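Local coordinates for protein heroin esterase (Rhodococcus sp., PDB 1LZL) that hydrolyses ester bonds, probably by a serine-esterase mechanism within an alpha/beta hydrolase fold, with acetyl esters such as heroin as likely substrates, at residues Gly128-Cys133 against Ala167-Lys172; Thr206-Arg211 against Gly287-Ser292; Val79-Trp84 against Gly110-Asn115. All coordinates share one frame; numbering follows the deposited sequence.

How the interactions relate
Along the chain the contacts come in the order 3, 1, 2, each closing before the next opens. Interaction 3 pairs two parallel strands inside the central sheet. From strand 112-116 the chain runs on to helix 128-142, whose first turns meet helix 161-176 in interaction 1. These two contacts touch directly, Cys133 O lying 3.8 Å from Leu83 CD2, although their centres are about 17 Å apart. Interaction 2 joins two loops on the opposite side of the molecule's centre from both, its centre about 25 Å from that of interaction 1 and about 28 Å from that of interaction 3. So two contacts build the sheet-and-helix framework, and the third lies at the probable catalytic histidine.

Interaction 1. Residues Gly128-Cys133 against Ala167-Lys172; sequences GPVNDC and AGTVLK
The first turn and a half of helix 128-142 lies across helix 161-176, the local axes approaching to 9.3 Å at a crossing angle of -64°. From this helix Val130 makes the central approach. Its CG1 is wedged between backbone N and carbonyl carbon (chi1 76°), and CG2, anti to the N, reaches over to the other backbone. That methyl lies 4.0 Å from Gly168 C, and Gly168, with no side chain, lets it settle close to the helix. Val130 CG2 is also 3.5 Å from Thr169 OG1, the two side chains passing alongside, each running toward the other's backbone. Tyr221 of helix 211-222 touches Val130 as well. Asn131 starts out pointing away from the other helix, yet its amide swings back until OD1 is 4.3 Å from Lys172 NZ, a long approach. Lys172 also makes a cation-pi contact with Tyr237. Asp132 faces the other way and forms a salt bridge with Arg119. One turn beyond Val130, Cys133 brings its CB to 3.3 Å from Thr169 OG1, so the hydroxyl oxygen lies against two carbon neighbours. The Thr169 hydroxyl finds its partner within its own helix: with OG1 beside the backbone N (chi1 -64°), it hydrogen-bonds to Leu165 O. A small cysteine, a glycine and a self-satisfied threonine thus make a close, largely apolar crossing. This is the pairing of helices that flank the central sheet of an alpha/beta hydrolase, here including the one that follows the probable nucleophile elbow.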
loop_
_atom_site.group_PDB
_atom_site.type_symbol
_atom_site.label_atom_id
_atom_site.label_comp_id
_atom_site.label_asym_id
_atom_site.label_seq_id
_atom_site.Cartn_x
_atom_site.Cartn_y
_atom_site.Cartn_z
ATOM N N GLY A 128 -4.590 14.203 -6.674
ATOM C CA GLY A 128 -5.414 13.266 -7.455
ATOM C C GLY A 128 -5.415 11.832 -6.996
ATOM O O GLY A 128 -6.451 11.204 -6.859
ATOM N N PRO A 129 -4.220 11.250 -6.835
ATOM C CA PRO A 129 -4.198 9.821 -6.471
ATOM C C PRO A 129 -4.872 9.539 -5.142
ATOM O O PRO A 129 -5.586 8.513 -5.043
ATOM C CB PRO A 129 -2.690 9.476 -6.446
ATOM C CG PRO A 129 -2.138 10.434 -7.482
ATOM C CD PRO A 129 -2.875 11.749 -7.125
ATOM N N VAL A 130 -4.631 10.368 -4.109
ATOM C CA VAL A 130 -5.308 10.041 -2.853
ATOM C C VAL A 130 -6.800 10.329 -3.018
ATOM O O VAL A 130 -7.628 9.608 -2.449
ATOM C CB VAL A 130 -4.704 10.803 -1.651
ATOM C CG1 VAL A 130 -5.132 12.244 -1.621
ATOM C CG2 VAL A 130 -5.057 10.077 -0.345
ATOM N N ASN A 131 -7.175 11.337 -3.830
ATOM C CA ASN A 131 -8.598 11.601 -4.065
ATOM C C ASN A 131 -9.253 10.387 -4.733
ATOM O O ASN A 131 -10.420 10.063 -4.404
ATOM C CB ASN A 131 -8.824 12.884 -4.885
ATOM C CG ASN A 131 -8.559 14.143 -4.035
ATOM O OD1 ASN A 131 -8.468 14.027 -2.797
ATOM N ND2 ASN A 131 -8.464 15.291 -4.694
ATOM N N ASP A 132 -8.569 9.697 -5.634
ATOM C CA ASP A 132 -9.156 8.513 -6.267
ATOM C C ASP A 132 -9.394 7.420 -5.237
ATOM O O ASP A 132 -10.397 6.703 -5.274
ATOM C CB ASP A 132 -8.221 7.954 -7.357
ATOM C CG ASP A 132 -8.101 8.913 -8.536
ATOM O OD1 ASP A 132 -8.956 9.815 -8.701
ATOM O OD2 ASP A 132 -7.131 8.711 -9.332
ATOM N N CYS A 133 -8.446 7.283 -4.285
ATOM C CA CYS A 133 -8.609 6.221 -3.268
ATOM C C CYS A 133 -9.779 6.573 -2.335
ATOM O O CYS A 133 -10.552 5.690 -1.942
ATOM C CB CYS A 133 -7.295 6.088 -2.490
ATOM S SG CYS A 133 -5.936 5.412 -3.522
ATOM N N ALA A 167 -2.662 5.293 4.185
ATOM C CA ALA A 167 -2.576 6.117 5.410
ATOM C C ALA A 167 -3.178 7.493 5.172
ATOM O O ALA A 167 -3.875 8.027 6.068
ATOM C CB ALA A 167 -1.135 6.229 5.872
ATOM N N GLY A 168 -2.979 8.107 4.018
ATOM C CA GLY A 168 -3.570 9.393 3.732
ATOM C C GLY A 168 -5.079 9.324 3.585
ATOM O O GLY A 168 -5.807 10.242 4.066
ATOM N N THR A 169 -5.549 8.262 2.932
ATOM C CA THR A 169 -6.979 8.020 2.813
ATOM C C THR A 169 -7.615 7.801 4.185
ATOM O O THR A 169 -8.742 8.294 4.428
ATOM C CB THR A 169 -7.214 6.781 1.927
ATOM O OG1 THR A 169 -6.701 7.129 0.610
ATOM C CG2 THR A 169 -8.699 6.496 1.795
ATOM N N VAL A 170 -6.951 7.103 5.080
ATOM C CA VAL A 170 -7.487 6.856 6.429
ATOM C C VAL A 170 -7.487 8.135 7.248
ATOM O O VAL A 170 -8.496 8.378 7.948
ATOM C CB VAL A 170 -6.705 5.713 7.098
ATOM C CG1 VAL A 170 -7.010 5.635 8.607
ATOM C CG2 VAL A 170 -7.019 4.386 6.407
ATOM N N LEU A 171 -6.491 8.988 7.138
ATOM C CA LEU A 171 -6.508 10.312 7.753
ATOM C C LEU A 171 -7.700 11.111 7.216
ATOM O O LEU A 171 -8.442 11.711 8.010
ATOM C CB LEU A 171 -5.218 11.107 7.531
ATOM C CG LEU A 171 -4.088 10.631 8.455
ATOM C CD1 LEU A 171 -2.746 11.035 7.855
ATOM C CD2 LEU A 171 -4.303 11.218 9.855
ATOM N N LYS A 172 -7.871 11.119 5.889
ATOM C CA LYS A 172 -8.950 11.880 5.265
ATOM C C LYS A 172 -10.293 11.360 5.717
ATOM O O LYS A 172 -11.220 12.161 6.028
ATOM C CB LYS A 172 -8.793 11.803 3.726
ATOM C CG LYS A 172 -9.856 12.679 3.040
ATOM C CD LYS A 172 -9.411 12.955 1.599
ATOM C CE LYS A 172 -8.383 14.097 1.626
ATOM N NZ LYS A 172 -8.964 15.426 1.227
#

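Interaction 2. Residues Thr206-Arg211 against Gly287-Ser292; sequences TPLWHR and GTFHGS
The loop after strand 280-285 carries His290, probably the base of a Ser-His-Asp catalytic triad, and residues 206-211 pack alongside it. His290 hydrogen-bonds through ND1 to Asp260 and touches Ser160. Trp209 lays its CB over one face of the imidazole, 3.9 Å from the centroid of the His290 ring, in a CH-pi contact, while the indole leads away. Just before it in the chain, Phe289 is gripped on both faces: Pro207 CB sits over one, 3.6 Å from Phe289 CD1, and Ser292 CB over the centre of the other. Leu208 CD1 approaches the edge of that ring and lies 3.4 Å from His290 O, a buried carbonyl with no polar partner in the model. The same methyl would clash with a beta carbon at Gly291, where the type II turn from Phe289 to Ser292 also demands glycine. One water ties the backbones, donating to Pro207 O at 2.8 Å and accepting from His290 N at 2.8 Å. Thr206 OG1 donates to a lone pair of Trp209 O, tying the two residues together within the 206-211 loop. The histidine is therefore steadied by carbon on one face and by carboxylate at ND1, which would probably orient the ring and raise its basicity.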
loop_
_atom_site.group_PDB
_atom_site.type_symbol
_atom_site.label_atom_id
_atom_site.label_comp_id
_atom_site.label_asym_id
_atom_site.label_seq_id
_atom_site.Cartn_x
_atom_site.Cartn_y
_atom_site.Cartn_z
ATOM N N THR A 206 20.382 0.233 -1.822
ATOM C CA THR A 206 19.754 -1.012 -1.383
ATOM C C THR A 206 18.860 -1.601 -2.440
ATOM O O THR A 206 18.524 -0.934 -3.456
ATOM C CB THR A 206 18.938 -0.703 -0.104
ATOM O OG1 THR A 206 18.334 0.616 -0.199
ATOM C CG2 THR A 206 19.863 -0.726 1.097
ATOM N N PRO A 207 18.464 -2.854 -2.389
ATOM C CA PRO A 207 17.645 -3.500 -3.409
ATOM C C PRO A 207 16.276 -2.811 -3.587
ATOM O O PRO A 207 15.626 -2.485 -2.595
ATOM C CB PRO A 207 17.488 -4.905 -2.843
ATOM C CG PRO A 207 18.719 -5.135 -2.010
ATOM C CD PRO A 207 18.888 -3.802 -1.311
ATOM N N LEU A 208 15.923 -2.608 -4.859
ATOM C CA LEU A 208 14.670 -2.113 -5.375
ATOM C C LEU A 208 14.374 -0.684 -4.988
ATOM O O LEU A 208 14.030 0.161 -5.856
ATOM C CB LEU A 208 13.541 -3.062 -4.945
ATOM C CG LEU A 208 13.667 -4.471 -5.553
ATOM C CD1 LEU A 208 12.404 -5.242 -5.221
ATOM C CD2 LEU A 208 13.952 -4.338 -7.040
ATOM N N TRP A 209 14.408 -0.289 -3.709
ATOM C CA TRP A 209 14.156 1.080 -3.274
ATOM C C TRP A 209 15.407 1.576 -2.562
ATOM O O TRP A 209 16.074 0.775 -1.905
ATOM C CB TRP A 209 12.959 1.197 -2.345
ATOM C CG TRP A 209 12.246 2.539 -2.401
ATOM C CD1 TRP A 209 12.064 3.460 -1.427
ATOM C CD2 TRP A 209 11.601 3.079 -3.582
ATOM N NE1 TRP A 209 11.347 4.554 -1.888
ATOM C CE2 TRP A 209 11.070 4.318 -3.203
ATOM C CE3 TRP A 209 11.475 2.564 -4.878
ATOM C CZ2 TRP A 209 10.362 5.124 -4.123
ATOM C CZ3 TRP A 209 10.771 3.380 -5.790
ATOM C CH2 TRP A 209 10.244 4.616 -5.411
ATOM N N HIS A 210 15.605 2.869 -2.675
ATOM C CA HIS A 210 16.849 3.506 -2.237
ATOM C C HIS A 210 16.608 4.992 -2.278
ATOM O O HIS A 210 15.607 5.482 -2.863
ATOM C CB HIS A 210 18.041 3.049 -3.075
ATOM C CG HIS A 210 17.833 3.127 -4.564
ATOM N ND1 HIS A 210 17.930 2.020 -5.384
ATOM C CD2 HIS A 210 17.501 4.194 -5.346
ATOM C CE1 HIS A 210 17.675 2.422 -6.623
ATOM N NE2 HIS A 210 17.429 3.720 -6.605
ATOM N N ARG A 211 17.542 5.742 -1.697
ATOM C CA ARG A 211 17.350 7.174 -1.598
ATOM C C ARG A 211 17.183 7.836 -2.983
ATOM O O ARG A 211 16.279 8.679 -3.127
ATOM C CB ARG A 211 18.510 7.759 -0.812
ATOM C CG ARG A 211 18.268 9.249 -0.521
ATOM C CD ARG A 211 19.505 9.804 0.194
ATOM N NE ARG A 211 19.290 11.245 0.360
ATOM C CZ ARG A 211 18.582 11.745 1.359
ATOM N NH1 ARG A 211 18.024 10.983 2.296
ATOM N NH2 ARG A 211 18.397 13.056 1.473
ATOM N N GLY A 287 16.588 -9.157 8.030
ATOM C CA GLY A 287 17.281 -9.779 6.878
ATOM C C GLY A 287 16.573 -9.576 5.563
ATOM O O GLY A 287 16.825 -10.225 4.547
ATOM N N THR A 288 15.631 -8.655 5.499
ATOM C CA THR A 288 14.752 -8.416 4.361
ATOM C C THR A 288 15.078 -7.105 3.655
ATOM O O THR A 288 15.900 -6.321 4.139
ATOM C CB THR A 288 13.296 -8.364 4.851
ATOM O OG1 THR A 288 13.254 -7.422 5.924
ATOM C CG2 THR A 288 12.859 -9.720 5.359
ATOM N N PHE A 289 14.410 -6.870 2.517
ATOM C CA PHE A 289 14.618 -5.587 1.809
ATOM C C PHE A 289 13.248 -5.128 1.291
ATOM O O PHE A 289 12.273 -5.866 1.341
ATOM C CB PHE A 289 15.685 -5.704 0.716
ATOM C CG PHE A 289 15.432 -6.751 -0.352
ATOM C CD1 PHE A 289 14.604 -6.463 -1.426
ATOM C CD2 PHE A 289 16.015 -8.015 -0.288
ATOM C CE1 PHE A 289 14.377 -7.418 -2.398
ATOM C CE2 PHE A 289 15.797 -8.988 -1.254
ATOM C CZ PHE A 289 14.957 -8.684 -2.305
ATOM N N HIS A 290 13.247 -3.876 0.735
ATOM C CA HIS A 290 11.991 -3.403 0.161
ATOM C C HIS A 290 11.455 -4.282 -0.951
ATOM O O HIS A 290 12.111 -4.354 -2.001
ATOM C CB HIS A 290 12.201 -1.987 -0.371
ATOM C CG HIS A 290 10.888 -1.381 -0.811
ATOM N ND1 HIS A 290 10.082 -0.707 0.063
ATOM C CD2 HIS A 290 10.282 -1.309 -2.028
ATOM C CE1 HIS A 290 8.997 -0.251 -0.587
ATOM N NE2 HIS A 290 9.110 -0.604 -1.858
ATOM N N GLY A 291 10.301 -4.929 -0.821
ATOM C CA GLY A 291 9.819 -5.824 -1.877
ATOM C C GLY A 291 10.356 -7.247 -1.777
ATOM O O GLY A 291 10.049 -8.053 -2.686
ATOM N N SER A 292 11.091 -7.617 -0.721
ATOM C CA SER A 292 11.514 -9.033 -0.661
ATOM C C SER A 292 10.363 -10.006 -0.497
ATOM O O SER A 292 10.481 -11.246 -0.732
ATOM C CB SER A 292 12.600 -9.214 0.413
ATOM O OG SER A 292 12.113 -8.892 1.718
HETATM O O HOH W 1 15.398 -2.224 0.136
#

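Interaction 3. Residues Val79-Trp84 against Gly110-Asn115; sequences VPVLLW and GFAVAN
Phe111 holds its CG anti to the carbonyl carbon (chi1 -64°), which stands the ring up beside Pro80. Trp84 (chi1 -180°) and Asn115 (chi1 -178°) both send CG anti to the backbone N, so their side chains run side by side in the same direction. Pro80 lies over one face of the Phe111 ring: CB is above its centre in a CH-pi contact, and CG comes to 3.5 Å from Phe111 CE1. At the other end Asn115 OD1 meets the indole at its edge, in plane, 3.7 Å from Trp84 CD1; Asn115 ND2 donates to Ala95 O. Between these two ends four backbone hydrogen bonds join the parallel strands: Ala112 N to Pro80 O, Leu82 N to Ala112 O, Ala114 N to Leu82 O (the shortest, 2.8 Å) and Trp84 N to Ala114 O. In the last the donor stands above the carbonyl plane. An alanine in place of Phe111 would remove the ring and probably loosen the packing over Pro80 and against Leu316. The pair forms the beta-alpha-beta unit with helix 99-109, which covers the face bearing Trp84, Val113 and Asn115. Helix 128-142 packs on the face of Leu83 and Ala114, while strands 65-72 and 153-159 continue the sheet beyond strands 112-116 and 79-85 respectively.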
loop_
_atom_site.group_PDB
_atom_site.type_symbol
_atom_site.label_atom_id
_atom_site.label_comp_id
_atom_site.label_asym_id
_atom_site.label_seq_id
_atom_site.Cartn_x
_atom_site.Cartn_y
_atom_site.Cartn_z
ATOM N N VAL A 79 -20.170 -9.346 3.775
ATOM C CA VAL A 79 -18.854 -9.715 4.310
ATOM C C VAL A 79 -17.998 -8.478 4.500
ATOM O O VAL A 79 -18.307 -7.450 3.879
ATOM C CB VAL A 79 -18.085 -10.665 3.389
ATOM C CG1 VAL A 79 -18.752 -12.049 3.386
ATOM C CG2 VAL A 79 -18.020 -10.083 1.978
ATOM N N PRO A 80 -16.967 -8.551 5.322
ATOM C CA PRO A 80 -16.027 -7.415 5.396
ATOM C C PRO A 80 -15.367 -7.160 4.046
ATOM O O PRO A 80 -15.331 -8.049 3.176
ATOM C CB PRO A 80 -14.950 -7.901 6.395
ATOM C CG PRO A 80 -15.630 -8.947 7.221
ATOM C CD PRO A 80 -16.583 -9.638 6.239
ATOM N N VAL A 81 -14.823 -5.936 3.891
ATOM C CA VAL A 81 -14.119 -5.612 2.655
ATOM C C VAL A 81 -12.764 -4.967 2.973
ATOM O O VAL A 81 -12.667 -4.183 3.908
ATOM C CB VAL A 81 -14.948 -4.690 1.767
ATOM C CG1 VAL A 81 -15.262 -3.371 2.471
ATOM C CG2 VAL A 81 -14.265 -4.426 0.412
ATOM N N LEU A 82 -11.751 -5.293 2.182
ATOM C CA LEU A 82 -10.454 -4.643 2.230
ATOM C C LEU A 82 -10.369 -3.732 1.005
ATOM O O LEU A 82 -10.420 -4.256 -0.114
ATOM C CB LEU A 82 -9.329 -5.669 2.209
ATOM C CG LEU A 82 -7.896 -5.129 2.004
ATOM C CD1 LEU A 82 -7.481 -4.214 3.162
ATOM C CD2 LEU A 82 -6.956 -6.324 1.823
ATOM N N LEU A 83 -10.230 -2.431 1.203
ATOM C CA LEU A 83 -9.892 -1.522 0.097
ATOM C C LEU A 83 -8.377 -1.612 -0.023
ATOM O O LEU A 83 -7.668 -1.331 0.938
ATOM C CB LEU A 83 -10.377 -0.108 0.430
ATOM C CG LEU A 83 -10.192 0.930 -0.674
ATOM C CD1 LEU A 83 -11.269 0.846 -1.713
ATOM C CD2 LEU A 83 -10.218 2.365 -0.122
ATOM N N TRP A 84 -7.851 -2.028 -1.168
ATOM C CA TRP A 84 -6.439 -2.272 -1.326
ATOM C C TRP A 84 -5.853 -1.335 -2.373
ATOM O O TRP A 84 -6.495 -1.079 -3.403
ATOM C CB TRP A 84 -6.200 -3.744 -1.807
ATOM C CG TRP A 84 -4.717 -3.974 -1.953
ATOM C CD1 TRP A 84 -4.016 -4.087 -3.101
ATOM C CD2 TRP A 84 -3.800 -4.088 -0.870
ATOM N NE1 TRP A 84 -2.695 -4.277 -2.814
ATOM C CE2 TRP A 84 -2.533 -4.287 -1.458
ATOM C CE3 TRP A 84 -3.893 -4.061 0.519
ATOM C CZ2 TRP A 84 -1.361 -4.451 -0.716
ATOM C CZ3 TRP A 84 -2.733 -4.222 1.281
ATOM C CH2 TRP A 84 -1.473 -4.420 0.654
ATOM N N GLY A 110 -12.440 -15.036 3.050
ATOM C CA GLY A 110 -13.856 -14.895 2.750
ATOM C C GLY A 110 -14.361 -13.468 2.781
ATOM O O GLY A 110 -15.515 -13.137 3.045
ATOM N N PHE A 111 -13.445 -12.541 2.488
ATOM C CA PHE A 111 -13.659 -11.103 2.510
ATOM C C PHE A 111 -13.671 -10.608 1.058
ATOM O O PHE A 111 -12.941 -11.133 0.207
ATOM C CB PHE A 111 -12.590 -10.349 3.294
ATOM C CG PHE A 111 -12.490 -10.624 4.782
ATOM C CD1 PHE A 111 -13.455 -11.360 5.459
ATOM C CD2 PHE A 111 -11.379 -10.145 5.494
ATOM C CE1 PHE A 111 -13.285 -11.580 6.814
ATOM C CE2 PHE A 111 -11.217 -10.334 6.855
ATOM C CZ PHE A 111 -12.201 -11.076 7.505
ATOM N N ALA A 112 -14.502 -9.594 0.802
ATOM C CA ALA A 112 -14.396 -8.878 -0.469
ATOM C C ALA A 112 -13.154 -8.004 -0.472
ATOM O O ALA A 112 -12.662 -7.575 0.573
ATOM C CB ALA A 112 -15.639 -8.026 -0.675
ATOM N N VAL A 113 -12.622 -7.775 -1.676
ATOM C CA VAL A 113 -11.460 -6.909 -1.809
ATOM C C VAL A 113 -11.724 -5.934 -2.939
ATOM O O VAL A 113 -12.038 -6.324 -4.070
ATOM C CB VAL A 113 -10.183 -7.714 -2.071
ATOM C CG1 VAL A 113 -9.025 -6.723 -2.185
ATOM C CG2 VAL A 113 -9.915 -8.759 -0.994
ATOM N N ALA A 114 -11.614 -4.649 -2.620
ATOM C CA ALA A 114 -11.818 -3.577 -3.609
ATOM C C ALA A 114 -10.432 -3.033 -3.947
ATOM O O ALA A 114 -9.888 -2.237 -3.164
ATOM C CB ALA A 114 -12.739 -2.510 -3.031
ATOM N N ASN A 115 -9.840 -3.509 -5.026
ATOM C CA ASN A 115 -8.481 -3.144 -5.436
ATOM C C ASN A 115 -8.501 -1.948 -6.371
ATOM O O ASN A 115 -9.042 -2.008 -7.483
ATOM C CB ASN A 115 -7.948 -4.405 -6.094
ATOM C CG ASN A 115 -6.531 -4.327 -6.584
ATOM O OD1 ASN A 115 -5.841 -3.355 -6.265
ATOM N ND2 ASN A 115 -6.097 -5.300 -7.378
#